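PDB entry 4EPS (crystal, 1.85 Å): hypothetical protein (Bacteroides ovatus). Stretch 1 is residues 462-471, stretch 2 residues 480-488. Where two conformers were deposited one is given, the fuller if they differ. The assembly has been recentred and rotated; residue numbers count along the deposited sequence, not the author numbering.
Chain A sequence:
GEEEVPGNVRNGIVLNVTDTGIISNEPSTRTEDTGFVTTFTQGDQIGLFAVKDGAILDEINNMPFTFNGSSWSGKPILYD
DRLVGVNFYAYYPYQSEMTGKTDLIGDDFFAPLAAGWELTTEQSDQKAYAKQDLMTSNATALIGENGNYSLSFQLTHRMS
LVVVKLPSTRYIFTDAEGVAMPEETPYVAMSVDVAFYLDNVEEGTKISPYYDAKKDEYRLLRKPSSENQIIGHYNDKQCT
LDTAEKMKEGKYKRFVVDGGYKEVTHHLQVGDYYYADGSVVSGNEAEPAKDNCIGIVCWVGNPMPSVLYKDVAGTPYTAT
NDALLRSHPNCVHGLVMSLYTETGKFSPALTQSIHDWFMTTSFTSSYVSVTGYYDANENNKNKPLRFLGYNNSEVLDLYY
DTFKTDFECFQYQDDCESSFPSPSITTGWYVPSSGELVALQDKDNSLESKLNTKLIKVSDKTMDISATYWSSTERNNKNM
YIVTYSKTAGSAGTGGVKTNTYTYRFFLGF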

# COMPACT_ATOMS: atom_id res chain seq x y z
N THR A 462 26.23 -0.26 17.19
CA THR A 462 25.45 0.84 16.62
C THR A 462 26.45 1.78 15.96
O THR A 462 27.67 1.55 16.03
CB THR A 462 24.59 1.57 17.68
OG1 THR A 462 25.46 2.09 18.69
CG2 THR A 462 23.47 0.69 18.28
N MSE A 463 25.94 2.81 15.32
CA MSE A 463 26.78 3.82 14.71
C MSE A 463 27.05 4.88 15.78
O MSE A 463 26.13 5.60 16.17
CB MSE A 463 26.03 4.36 13.48
CG MSE A 463 26.90 5.09 12.56
SE MSE A 463 25.86 5.64 11.02
CE MSE A 463 27.33 6.65 10.28
N ASP A 464 28.27 4.90 16.35
CA ASP A 464 28.61 5.88 17.40
C ASP A 464 28.62 7.28 16.78
O ASP A 464 29.39 7.56 15.85
CB ASP A 464 29.94 5.50 18.06
CG ASP A 464 30.46 6.41 19.17
OD1 ASP A 464 29.77 7.40 19.51
OD2 ASP A 464 31.58 6.15 19.68
N ILE A 465 27.73 8.16 17.28
CA ILE A 465 27.59 9.54 16.79
C ILE A 465 28.89 10.36 17.01
O ILE A 465 29.08 11.34 16.31
CB ILE A 465 26.38 10.24 17.47
CG1 ILE A 465 25.91 11.47 16.67
CG2 ILE A 465 26.63 10.55 18.99
CD1 ILE A 465 24.60 12.18 17.18
N SER A 466 29.77 9.95 17.96
CA SER A 466 31.02 10.67 18.27
C SER A 466 32.21 10.11 17.47
O SER A 466 33.32 10.63 17.58
CB SER A 466 31.32 10.60 19.77
OG SER A 466 31.53 9.26 20.18
N ALA A 467 32.00 9.04 16.67
CA ALA A 467 33.09 8.45 15.89
C ALA A 467 33.35 9.25 14.59
O ALA A 467 32.58 10.14 14.22
CB ALA A 467 32.76 7.01 15.54
N THR A 468 34.46 8.93 13.92
CA THR A 468 34.88 9.56 12.67
C THR A 468 34.83 8.49 11.61
O THR A 468 35.37 7.41 11.83
CB THR A 468 36.26 10.20 12.82
OG1 THR A 468 36.17 11.22 13.83
CG2 THR A 468 36.74 10.85 11.51
N TYR A 469 34.20 8.78 10.46
CA TYR A 469 33.96 7.75 9.45
C TYR A 469 34.70 7.99 8.15
O TYR A 469 34.69 9.11 7.63
CB TYR A 469 32.43 7.66 9.17
CG TYR A 469 31.66 7.20 10.38
CD1 TYR A 469 31.29 8.11 11.38
CD2 TYR A 469 31.40 5.85 10.60
CE1 TYR A 469 30.63 7.68 12.54
CE2 TYR A 469 30.74 5.41 11.75
CZ TYR A 469 30.36 6.34 12.72
OH TYR A 469 29.72 5.91 13.87
N TRP A 470 35.32 6.95 7.60
CA TRP A 470 35.97 7.06 6.29
C TRP A 470 34.96 7.31 5.18
O TRP A 470 33.90 6.69 5.18
CB TRP A 470 36.63 5.72 5.90
CG TRP A 470 37.88 5.37 6.63
CD1 TRP A 470 38.07 4.29 7.44
CD2 TRP A 470 39.16 6.02 6.51
NE1 TRP A 470 39.38 4.22 7.84
CE2 TRP A 470 40.08 5.28 7.30
CE3 TRP A 470 39.61 7.18 5.85
CZ2 TRP A 470 41.42 5.65 7.44
CZ3 TRP A 470 40.96 7.54 5.97
CH2 TRP A 470 41.85 6.78 6.75
N SER A 471 35.33 8.13 4.20
CA SER A 471 34.55 8.21 2.97
C SER A 471 35.47 7.77 1.83
O SER A 471 36.69 7.65 2.02
CB SER A 471 33.99 9.61 2.72
OG SER A 471 34.99 10.43 2.14
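Stretch 2, residues 480-488: MYIVTYSKT

Two neighbouring strands satisfy each other's backbone polar groups as far as their register holds; where the pairing lapses, water or side chains can take over. The pairing of stretch 2 with residues 462-471 illustrates the principle. Residues 480-485 are extended and run antiparallel to the short strand ending at Ser471, with 141° between the two N-to-C directions and axes approaching to 4.8 Å.

At the centre, Tyr469 and Val483 form a hydrogen-bonded pair: Tyr469 N donates to Val483 O (2.8 Å) and Val483 N returns the bond to Tyr469 O (2.9 Å), both nearly straight. Each carbonyl also receives a CA-H contact, Tyr469 O from Ile482 CA at 3.3 Å and Val483 O from Thr468 CA at 3.5 Å. Trp470 and Ile482 follow as a non-hydrogen-bonded pair, their CA atoms 4.9 Å apart, and their side chains share a face, with Trp470 CE3 4.0 Å from Ile482 CG2. Met480 CG adds to this cluster, 3.9 Å from Trp470 CZ3. At Ser471 one acceptor serves two donors: Tyr481 O takes Ser471 N at 3.2 Å, with a more bent geometry, and Ser471 OG at 2.8 Å.

At the other end, the type I turn from Asp464 to Ala467 interrupts direct pairing. Tyr485 N instead donates to water 1 (2.9 Å), which lies 2.7 Å from Ile465 O and 2.7 Å from Ala467 O, placed to donate to either and linking the two stretches; with more acceptors in reach than it has protons, how these are shared stays open. Asp464 O accepts from Ala467 N (3.1 Å), which closes the turn, and from Tyr469 OH (2.6 Å), which ties the turn to the strand. The CA-to-CB bond of Tyr485 points toward stretch 1, and its side chain packs there, with Tyr485 CE2 3.6 Å from Tyr469 CD1 and Tyr485 CB 3.9 Å from Ile465 CG1; its hydroxyl is hydrogen-bonded elsewhere in the structure.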

# COMPACT_ATOMS: atom_id res chain seq x y z
N MSE A 480 41.87 11.54 2.82
CA MSE A 480 40.50 11.32 2.40
C MSE A 480 39.62 12.32 3.14
O MSE A 480 40.03 12.86 4.16
CB MSE A 480 40.01 9.88 2.77
CG MSE A 480 40.85 8.74 2.21
SE MSE A 480 40.95 8.80 0.29
CE MSE A 480 39.16 8.31 -0.16
N TYR A 481 38.40 12.53 2.67
CA TYR A 481 37.40 13.24 3.45
C TYR A 481 36.89 12.26 4.52
O TYR A 481 36.70 11.06 4.22
CB TYR A 481 36.22 13.69 2.56
CG TYR A 481 36.50 14.97 1.81
CD1 TYR A 481 37.35 14.98 0.71
CD2 TYR A 481 35.91 16.17 2.20
CE1 TYR A 481 37.60 16.16 0.00
CE2 TYR A 481 36.11 17.35 1.47
CZ TYR A 481 36.99 17.34 0.39
OH TYR A 481 37.23 18.50 -0.30
N ILE A 482 36.69 12.75 5.74
CA ILE A 482 36.17 11.94 6.86
C ILE A 482 34.95 12.66 7.40
O ILE A 482 34.90 13.90 7.39
CB ILE A 482 37.27 11.70 7.95
CG1 ILE A 482 38.07 13.04 8.26
CG2 ILE A 482 38.18 10.52 7.52
CD1 ILE A 482 38.99 13.03 9.59
N VAL A 483 33.97 11.90 7.85
CA VAL A 483 32.71 12.47 8.29
C VAL A 483 32.54 12.31 9.80
O VAL A 483 32.80 11.25 10.36
CB VAL A 483 31.51 11.85 7.49
CG1 VAL A 483 30.16 12.33 8.03
CG2 VAL A 483 31.64 12.21 6.00
N THR A 484 32.08 13.39 10.41
CA THR A 484 31.74 13.45 11.83
C THR A 484 30.32 13.93 11.94
O THR A 484 29.77 14.47 10.98
CB THR A 484 32.72 14.35 12.60
OG1 THR A 484 32.75 15.64 11.97
CG2 THR A 484 34.12 13.73 12.69
N TYR A 485 29.73 13.75 13.11
CA TYR A 485 28.34 14.11 13.32
C TYR A 485 28.11 14.86 14.61
O TYR A 485 28.75 14.57 15.61
CB TYR A 485 27.49 12.82 13.40
CG TYR A 485 27.50 12.00 12.14
CD1 TYR A 485 26.68 12.33 11.06
CD2 TYR A 485 28.35 10.89 12.01
CE1 TYR A 485 26.71 11.59 9.86
CE2 TYR A 485 28.37 10.13 10.83
CZ TYR A 485 27.56 10.50 9.76
OH TYR A 485 27.61 9.75 8.61
N SER A 486 27.11 15.72 14.58
CA SER A 486 26.50 16.29 15.77
C SER A 486 25.10 15.65 15.83
O SER A 486 24.76 14.83 14.97
CB SER A 486 26.42 17.81 15.67
OG SER A 486 25.48 18.15 14.66
N LYS A 487 24.24 16.09 16.78
CA LYS A 487 22.88 15.57 16.85
C LYS A 487 22.00 16.19 15.76
O LYS A 487 20.87 15.73 15.58
CB LYS A 487 22.28 15.83 18.25
CG LYS A 487 22.89 14.92 19.31
CD LYS A 487 22.30 15.18 20.69
CE LYS A 487 22.95 14.30 21.73
NZ LYS A 487 22.51 14.66 23.11
N THR A 488 22.51 17.17 15.00
CA THR A 488 21.70 17.83 13.97
C THR A 488 22.30 17.78 12.56
O THR A 488 21.60 18.15 11.62
CB THR A 488 21.43 19.32 14.36
OG1 THR A 488 22.67 20.03 14.44
CG2 THR A 488 20.68 19.45 15.70
O HOH W 1 31.27 12.29 15.06